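Local atomic coordinates of G-protein interacting protein 1 (Dictyostelium discoideum, PDB entry 5Z1N), a protein that probably binds heterotrimeric G proteins through their beta-gamma subunits and sequesters them in the cytosol for chemotaxis, with a C-terminal TNFAIP8-like domain that holds phospholipid. Residues F49-I52 and D53-A56; T111-T114 and P115-P119. All coordinates share one frame; numbering follows the deposited sequence.

Interaction 1 (F49-I52 and D53-A56). With PEF (di-palmitoyl-3-sn-phosphatidylethanolamine), chain B.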
ATOM      1  N   PHE A  49     -13.361  -4.627   3.004  1.00 14.18           N
ATOM      2  CA  PHE A  49     -14.567  -4.308   2.244  1.00  9.31           C
ATOM      3  C   PHE A  49     -15.740  -5.173   2.686  1.00 12.41           C
ATOM      4  O   PHE A  49     -16.884  -4.705   2.735  1.00 12.97           O
ATOM      5  CB  PHE A  49     -14.309  -4.487   0.747  1.00 14.28           C
ATOM      6  CG  PHE A  49     -13.330  -3.499   0.174  1.00 16.98           C
ATOM      7  CD1 PHE A  49     -13.419  -2.155   0.486  1.00 18.88           C
ATOM      8  CD2 PHE A  49     -12.324  -3.918  -0.682  1.00 23.01           C
ATOM      9  CE1 PHE A  49     -12.520  -1.246  -0.041  1.00 26.71           C
ATOM     10  CE2 PHE A  49     -11.424  -3.015  -1.213  1.00 21.59           C
ATOM     11  CZ  PHE A  49     -11.522  -1.677  -0.891  1.00 19.60           C
ATOM     12  N   PHE A  50     -15.473  -6.440   3.012  1.00 14.85           N
ATOM     13  CA  PHE A  50     -16.535  -7.349   3.423  1.00 15.61           C
ATOM     14  C   PHE A  50     -17.199  -6.870   4.704  1.00 21.40           C
ATOM     15  O   PHE A  50     -18.432  -6.833   4.802  1.00 11.79           O
ATOM     16  CB  PHE A  50     -15.981  -8.763   3.602  1.00 12.08           C
ATOM     17  CG  PHE A  50     -16.989  -9.751   4.126  1.00 19.73           C
ATOM     18  CD1 PHE A  50     -17.842 -10.419   3.261  1.00 21.25           C
ATOM     19  CD2 PHE A  50     -17.078 -10.021   5.484  1.00 20.49           C
ATOM     20  CE1 PHE A  50     -18.768 -11.328   3.739  1.00 24.03           C
ATOM     21  CE2 PHE A  50     -18.002 -10.929   5.968  1.00 24.52           C
ATOM     22  CZ  PHE A  50     -18.845 -11.585   5.097  1.00 20.40           C
ATOM     23  N   TYR A  51     -16.400  -6.494   5.706  1.00 14.74           N
ATOM     24  CA  TYR A  51     -17.003  -6.083   6.968  1.00 12.87           C
ATOM     25  C   TYR A  51     -17.514  -4.650   6.946  1.00 22.94           C
ATOM     26  O   TYR A  51     -18.348  -4.294   7.785  1.00 16.89           O
ATOM     27  CB  TYR A  51     -16.019  -6.284   8.114  1.00 18.40           C
ATOM     28  CG  TYR A  51     -15.806  -7.745   8.397  1.00 14.37           C
ATOM     29  CD1 TYR A  51     -16.774  -8.496   9.055  1.00 21.11           C
ATOM     30  CD2 TYR A  51     -14.659  -8.386   7.977  1.00 24.93           C
ATOM     31  CE1 TYR A  51     -16.590  -9.842   9.299  1.00 24.19           C
ATOM     32  CE2 TYR A  51     -14.472  -9.720   8.218  1.00 19.18           C
ATOM     33  CZ  TYR A  51     -15.430 -10.450   8.877  1.00 26.87           C
ATOM     34  OH  TYR A  51     -15.217 -11.791   9.107  1.00 29.61           O
ATOM     35  N   ILE A  52     -17.045  -3.824   6.011  1.00 14.18           N
ATOM     36  CA  ILE A  52     -17.717  -2.552   5.766  1.00 20.06           C
ATOM     37  C   ILE A  52     -19.109  -2.799   5.194  1.00 21.65           C
ATOM     38  O   ILE A  52     -20.102  -2.236   5.668  1.00 20.49           O
ATOM     39  CB  ILE A  52     -16.874  -1.663   4.834  1.00 20.56           C
ATOM     40  CG1 ILE A  52     -15.688  -1.064   5.590  1.00 24.93           C
ATOM     41  CG2 ILE A  52     -17.732  -0.558   4.219  1.00 19.57           C
ATOM     42  CD1 ILE A  52     -14.638  -0.457   4.679  1.00 19.33           C
ATOM     43  N   ASP A  53     -19.201  -3.672   4.183  1.00 19.50           N
ATOM     44  CA  ASP A  53     -20.480  -3.921   3.520  1.00 18.15           C
ATOM     45  C   ASP A  53     -21.475  -4.603   4.453  1.00 23.29           C
ATOM     46  O   ASP A  53     -22.670  -4.283   4.438  1.00 22.47           O
ATOM     47  CB  ASP A  53     -20.266  -4.768   2.265  1.00 19.56           C
ATOM     48  CG  ASP A  53     -19.398  -4.074   1.237  1.00 20.20           C
ATOM     49  OD1 ASP A  53     -19.252  -2.839   1.316  1.00 14.09           O
ATOM     50  OD2 ASP A  53     -18.856  -4.767   0.350  1.00 16.43           O
ATOM     51  N   SER A  54     -21.011  -5.554   5.261  1.00 18.84           N
ATOM     52  CA  SER A  54     -21.903  -6.190   6.221  1.00 23.41           C
ATOM     53  C   SER A  54     -22.211  -5.297   7.414  1.00 18.90           C
ATOM     54  O   SER A  54     -22.981  -5.709   8.288  1.00 32.64           O
ATOM     55  CB  SER A  54     -21.302  -7.511   6.703  1.00 22.54           C
ATOM     56  OG  SER A  54     -20.216  -7.277   7.579  1.00 27.77           O
ATOM     57  N   LYS A  55     -21.626  -4.101   7.467  1.00 22.64           N
ATOM     58  CA  LYS A  55     -21.815  -3.109   8.521  1.00 26.93           C
ATOM     59  C   LYS A  55     -21.232  -3.547   9.857  1.00 22.28           C
ATOM     60  O   LYS A  55     -21.530  -2.928  10.886  1.00 34.18           O
ATOM     61  CB  LYS A  55     -23.293  -2.736   8.692  1.00 27.58           C
ATOM     62  CG  LYS A  55     -23.982  -2.363   7.387  1.00 28.41           C
ATOM     63  CD  LYS A  55     -25.160  -1.434   7.616  1.00 38.96           C
ATOM     64  CE  LYS A  55     -25.770  -0.990   6.296  1.00 48.60           C
ATOM     65  NZ  LYS A  55     -26.413  -2.123   5.575  1.00 50.66           N
ATOM     66  N   ALA A  56     -20.406  -4.596   9.878  1.00 29.65           N
ATOM     67  CA  ALA A  56     -19.659  -4.914  11.091  1.00 16.99           C
ATOM     68  C   ALA A  56     -18.631  -3.836  11.398  1.00 27.53           C
ATOM     69  O   ALA A  56     -18.264  -3.642  12.562  1.00 32.13           O
ATOM     70  CB  ALA A  56     -18.980  -6.277  10.955  1.00 20.04           C
TER
HETATM   71  C2  PEF B 401     -11.377  -0.147  -4.725  1.00 24.15           C
HETATM   72  C1  PEF B 401     -12.508   0.274  -3.794  1.00 24.30           C
HETATM   73  N   PEF B 401     -15.518   5.390  -3.741  0.50 29.33           N
HETATM   74  C3  PEF B 401     -11.340   0.706  -5.982  1.00 13.45           C
HETATM   75  C4  PEF B 401     -14.843   3.383  -2.569  0.50 36.42           C
HETATM   76  C5  PEF B 401     -15.712   4.633  -2.523  0.50 35.46           C
HETATM   77  C10 PEF B 401      -9.199  -1.016  -4.274  1.00 22.40           C
HETATM   78  C11 PEF B 401      -7.964  -1.105  -3.413  1.00 29.38           C
HETATM   79  C12 PEF B 401      -6.687  -1.134  -4.245  1.00 23.00           C
HETATM   80  C13 PEF B 401      -5.508  -0.896  -3.307  1.00 20.54           C
HETATM   81  C14 PEF B 401      -4.149  -1.057  -3.978  1.00 21.61           C
HETATM   82  C15 PEF B 401      -3.079  -0.457  -3.068  1.00 27.43           C
HETATM   83  C16 PEF B 401      -1.673  -0.681  -3.607  1.00 35.38           C
HETATM   84  C17 PEF B 401      -0.662   0.237  -2.925  1.00 32.13           C
HETATM   85  C18 PEF B 401      -0.839   0.266  -1.411  1.00 30.61           C
HETATM   86  C19 PEF B 401       0.506   0.349  -0.695  1.00 35.19           C
HETATM   87  C20 PEF B 401       1.386   1.469  -1.243  1.00 20.72           C
HETATM   88  C21 PEF B 401       2.774   0.939  -1.582  1.00 21.44           C
HETATM   89  C22 PEF B 401       3.632   2.006  -2.252  1.00 20.19           C
HETATM   90  C23 PEF B 401       4.849   1.386  -2.931  1.00 14.73           C
HETATM   91  C24 PEF B 401       5.766   2.466  -3.491  1.00 14.44           C
HETATM   92  C25 PEF B 401       6.882   1.866  -4.316  1.00 20.26           C
HETATM   93  C30 PEF B 401      -9.391   2.230  -5.919  1.00 27.79           C
HETATM   94  C31 PEF B 401      -8.774   3.565  -5.582  1.00 27.61           C
HETATM   95  C32 PEF B 401      -7.945   3.447  -4.308  1.00 25.24           C
HETATM   96  C33 PEF B 401      -8.831   3.258  -3.083  1.00 29.79           C
HETATM   97  C34 PEF B 401      -8.087   2.497  -1.992  1.00 39.05           C
HETATM   98  C35 PEF B 401      -8.880   2.479  -0.689  1.00 40.18           C
HETATM   99  C36 PEF B 401      -8.487   1.291   0.181  1.00 51.35           C
HETATM  100  C37 PEF B 401      -8.896   1.490   1.637  1.00 40.40           C
HETATM  101  C38 PEF B 401      -8.664   0.216   2.445  1.00 37.89           C
HETATM  102  C39 PEF B 401      -7.820   0.487   3.687  1.00 42.95           C
HETATM  103  C40 PEF B 401      -7.618  -0.772   4.525  1.00 35.70           C
HETATM  104  C41 PEF B 401      -6.902  -1.871   3.747  1.00 41.06           C
HETATM  105  C42 PEF B 401      -5.490  -1.461   3.338  1.00 31.45           C
HETATM  106  C43 PEF B 401      -4.738  -2.644   2.740  1.00 17.80           C
HETATM  107  C44 PEF B 401      -3.338  -2.249   2.288  1.00 33.59           C
HETATM  108  C45 PEF B 401      -2.533  -3.474   1.908  1.00 23.97           C
HETATM  109  O4  PEF B 401      -9.414  -1.815  -5.168  1.00 14.21           O
HETATM  110  O5  PEF B 401      -8.723   1.340  -6.421  1.00 28.09           O
HETATM  111  O2  PEF B 401     -10.154   0.049  -4.028  1.00 20.00           O
HETATM  112  O3  PEF B 401     -10.790   1.972  -5.630  1.00 29.60           O
HETATM  113  O1P PEF B 401     -16.124   0.620  -4.720  1.00 16.64           O
HETATM  114  O2P PEF B 401     -14.912   0.697  -2.387  1.00 18.79           O
HETATM  115  O3P PEF B 401     -13.588   0.812  -4.546  1.00 22.49           O
HETATM  116  O4P PEF B 401     -15.007   2.717  -3.819  1.00 28.97           O
HETATM  117  P   PEF B 401     -15.000   1.112  -3.833  1.00 19.14           P
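The methyl CB of A56 comes up to the edge of the Y51 ring, near its plane, 3.7 Å from CD1. In Y51, CG anti to the carbonyl carbon (chi1 -70°) brings the CD1 edge of the ring beside A56, and S54 OG also approaches CD1 obliquely at 3.9 Å. The neighbouring F50 ring is turned edge-on: its CD2 sits 3.6 Å above the plane of the Y51 ring, over the centre of one face. At the far end of the Y51 ring, OH is hydrogen-bonded to K47 NZ. The F49 ring, part of the phosphatidylethanolamine pocket, meets the lipid obliquely, CZ 3.6 Å from its glycerol carbon C1. At the end of helix 31-53, D53 N and S54 N donate to F49 O and F50 O, four residues back, S54 OG adds a weak bond to F50 O, and K55 N reaches I52 O, three back, at 3.0 Å from well above the carbonyl plane. K55 then leaves the helix with positive phi (68°). The D53 carboxylate lies against F49 O, its OD2 3.1 Å away, and neither atom can donate. Around this exposed helix end, backbone N-H groups satisfy the carbonyls of F49, F50 and I52 while the aromatic side chains supply apolar contact; the D53 charge so close to a carbonyl is probably a mild electrostatic cost.

Interaction 2 (T111-T114 and P115-P119)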
ATOM      1  N   THR A 111      -5.884  -2.847  14.223  1.00 11.44           N
ATOM      2  CA  THR A 111      -6.962  -2.578  15.161  1.00 12.30           C
ATOM      3  C   THR A 111      -8.309  -2.819  14.502  1.00 14.51           C
ATOM      4  O   THR A 111      -9.228  -3.364  15.125  1.00 18.99           O
ATOM      5  CB  THR A 111      -6.850  -1.148  15.685  1.00 13.14           C
ATOM      6  OG1 THR A 111      -5.639  -1.017  16.441  1.00 12.03           O
ATOM      7  CG2 THR A 111      -8.044  -0.803  16.571  1.00 15.54           C
ATOM      8  N   LEU A 112      -8.420  -2.484  13.217  1.00 11.06           N
ATOM      9  CA  LEU A 112      -9.690  -2.655  12.531  1.00 13.90           C
ATOM     10  C   LEU A 112     -10.058  -4.126  12.408  1.00 18.27           C
ATOM     11  O   LEU A 112     -11.238  -4.484  12.490  1.00 13.27           O
ATOM     12  CB  LEU A 112      -9.631  -2.005  11.150  1.00 14.67           C
ATOM     13  CG  LEU A 112     -10.968  -1.629  10.520  1.00 26.84           C
ATOM     14  CD1 LEU A 112     -11.694  -0.614  11.384  1.00 17.99           C
ATOM     15  CD2 LEU A 112     -10.751  -1.088   9.117  1.00 16.56           C
ATOM     16  N   LEU A 113      -9.067  -4.998  12.222  1.00 11.50           N
ATOM     17  CA  LEU A 113      -9.365  -6.364  11.817  1.00  8.47           C
ATOM     18  C   LEU A 113      -9.157  -7.373  12.932  1.00 15.02           C
ATOM     19  O   LEU A 113      -9.400  -8.569  12.722  1.00 12.85           O
ATOM     20  CB  LEU A 113      -8.532  -6.745  10.589  1.00 13.04           C
ATOM     21  CG  LEU A 113      -9.000  -6.034   9.315  1.00 15.67           C
ATOM     22  CD1 LEU A 113      -8.085  -6.338   8.141  1.00 17.02           C
ATOM     23  CD2 LEU A 113     -10.448  -6.400   8.989  1.00 17.40           C
ATOM     24  N   THR A 114      -8.727  -6.923  14.108  1.00 11.83           N
ATOM     25  CA  THR A 114      -8.572  -7.822  15.249  1.00 15.58           C
ATOM     26  C   THR A 114      -9.835  -8.612  15.589  1.00 11.33           C
ATOM     27  O   THR A 114      -9.713  -9.819  15.854  1.00 14.64           O
ATOM     28  CB  THR A 114      -8.079  -7.011  16.457  1.00 14.41           C
ATOM     29  OG1 THR A 114      -6.718  -6.616  16.236  1.00 20.24           O
ATOM     30  CG2 THR A 114      -8.169  -7.829  17.739  1.00 18.32           C
ATOM     31  N   PRO A 115     -11.046  -8.037  15.588  1.00 13.53           N
ATOM     32  CA  PRO A 115     -12.235  -8.853  15.891  1.00 14.52           C
ATOM     33  C   PRO A 115     -12.572  -9.894  14.833  1.00 19.18           C
ATOM     34  O   PRO A 115     -13.463 -10.718  15.080  1.00 17.57           O
ATOM     35  CB  PRO A 115     -13.361  -7.814  16.005  1.00 17.71           C
ATOM     36  CG  PRO A 115     -12.679  -6.512  16.204  1.00 21.43           C
ATOM     37  CD  PRO A 115     -11.406  -6.616  15.436  1.00 16.51           C
ATOM     38  N   PHE A 116     -11.903  -9.891  13.675  1.00 13.15           N
ATOM     39  CA  PHE A 116     -12.285 -10.760  12.564  1.00 13.12           C
ATOM     40  C   PHE A 116     -11.166 -11.634  12.018  1.00 18.26           C
ATOM     41  O   PHE A 116     -11.465 -12.611  11.320  1.00 18.91           O
ATOM     42  CB  PHE A 116     -12.850  -9.925  11.407  1.00 12.53           C
ATOM     43  CG  PHE A 116     -13.783  -8.834  11.848  1.00 14.74           C
ATOM     44  CD1 PHE A 116     -13.363  -7.514  11.880  1.00 17.84           C
ATOM     45  CD2 PHE A 116     -15.080  -9.129  12.238  1.00 19.99           C
ATOM     46  CE1 PHE A 116     -14.223  -6.505  12.288  1.00 15.78           C
ATOM     47  CE2 PHE A 116     -15.943  -8.125  12.645  1.00 17.87           C
ATOM     48  CZ  PHE A 116     -15.511  -6.812  12.670  1.00 22.19           C
ATOM     49  N   PHE A 117      -9.905 -11.323  12.297  1.00 17.19           N
ATOM     50  CA  PHE A 117      -8.757 -12.069  11.801  1.00  8.36           C
ATOM     51  C   PHE A 117      -8.174 -12.940  12.905  1.00  8.34           C
ATOM     52  O   PHE A 117      -8.032 -12.493  14.046  1.00 10.01           O
ATOM     53  CB  PHE A 117      -7.671 -11.109  11.312  1.00 11.28           C
ATOM     54  CG  PHE A 117      -7.698 -10.837   9.838  1.00 13.12           C
ATOM     55  CD1 PHE A 117      -8.736 -11.275   9.044  1.00 21.38           C
ATOM     56  CD2 PHE A 117      -6.674 -10.119   9.251  1.00 15.75           C
ATOM     57  CE1 PHE A 117      -8.733 -11.013   7.684  1.00 41.55           C
ATOM     58  CE2 PHE A 117      -6.673  -9.851   7.898  1.00 20.70           C
ATOM     59  CZ  PHE A 117      -7.705 -10.295   7.114  1.00 15.05           C
ATOM     60  N   ARG A 118      -7.802 -14.175  12.553  1.00  8.78           N
ATOM     61  CA  ARG A 118      -6.994 -14.986  13.450  1.00 10.56           C
ATOM     62  C   ARG A 118      -5.636 -14.317  13.661  1.00 13.15           C
ATOM     63  O   ARG A 118      -5.194 -13.520  12.829  1.00  8.97           O
ATOM     64  CB  ARG A 118      -6.802 -16.390  12.879  1.00 13.72           C
ATOM     65  CG  ARG A 118      -8.089 -17.128  12.579  1.00 16.97           C
ATOM     66  CD  ARG A 118      -7.803 -18.519  12.041  1.00 20.27           C
ATOM     67  NE  ARG A 118      -7.148 -18.498  10.734  1.00 15.83           N
ATOM     68  CZ  ARG A 118      -5.872 -18.815  10.527  1.00 17.82           C
ATOM     69  NH1 ARG A 118      -5.098 -19.176  11.545  1.00 15.17           N
ATOM     70  NH2 ARG A 118      -5.368 -18.777   9.301  1.00 13.79           N
ATOM     71  N   PRO A 119      -4.954 -14.625  14.772  1.00 11.72           N
ATOM     72  CA  PRO A 119      -3.646 -13.993  15.019  1.00 11.78           C
ATOM     73  C   PRO A 119      -2.663 -14.149  13.868  1.00 13.06           C
ATOM     74  O   PRO A 119      -1.908 -13.214  13.577  1.00 13.12           O
ATOM     75  CB  PRO A 119      -3.156 -14.703  16.289  1.00 17.37           C
ATOM     76  CG  PRO A 119      -4.403 -15.125  16.985  1.00 19.22           C
ATOM     77  CD  PRO A 119      -5.365 -15.497  15.888  1.00 14.91           C
TER
HETATM   78  O   HOH W   1      -7.118 -11.588  16.190  1.00 22.50           O
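F117 runs alongside L113, the two side chains extending in a common direction, four residues apart round the turn that follows helix 92-113. Followed outward, F117 CB is 3.4 Å from L113 O, and the ring then passes L113, whose CB lies over one ring face, 4.1 Å from CD2. CE2 meets L113 CD1 at 3.8 Å and CZ touches the same methyl; L113 CD1 makes an off-centre CH-pi contact, 4.3 Å from the F117 ring centroid. The first torsion of F117, -96°, is well off a staggered value and swings the ring over L113. L113 O accepts two backbone bonds: F117 N, at 2.8 Å, comes nearly in line with the C=O bond but is bent at the hydrogen (139°), whereas F116 N stands above the carbonyl plane. P115 has no N-H with which to continue the helix toward T111 O; its CB instead sits 3.9 Å above the centre of the F116 ring, whose edge meets L112 O, 3.6 Å from CE1. With an alanine at F117, the ring would be lost and L113 CD1 would probably be left beside a gap, free to shift. The pair fills the space between helices: L113 rests on I44 and V48 of helix 31-53, F117 touches K47 of that helix, and both side chains pack on I125 of helix 119-132, with F117 reaching I122 as well.

Interactions 1 and 2 are the C-terminal ends of helices 31-53 and 92-113 of the TNFAIP8-like domain, with helix 59-81 between them along the chain; their centres are about 13 Å apart, and they meet through F116. The F116 ring stacks with that of Y51, CD2 approaching Y51 CE1 to 3.4 Å, and its CZ lies 3.9 Å from A56 CB, so the turn after helix 92-113 rests on the last turn of helix 31-53 and the loop after it. Both lie near the lipid site, interaction 1 directly through F49, whose side chain is also about 6 Å from the bound phosphatidylglycerol, interaction 2 at a distance through L112, its side chain about 6 Å from the phosphatidylethanolamine and about 5 Å from the sodium ion held by D61 and V65.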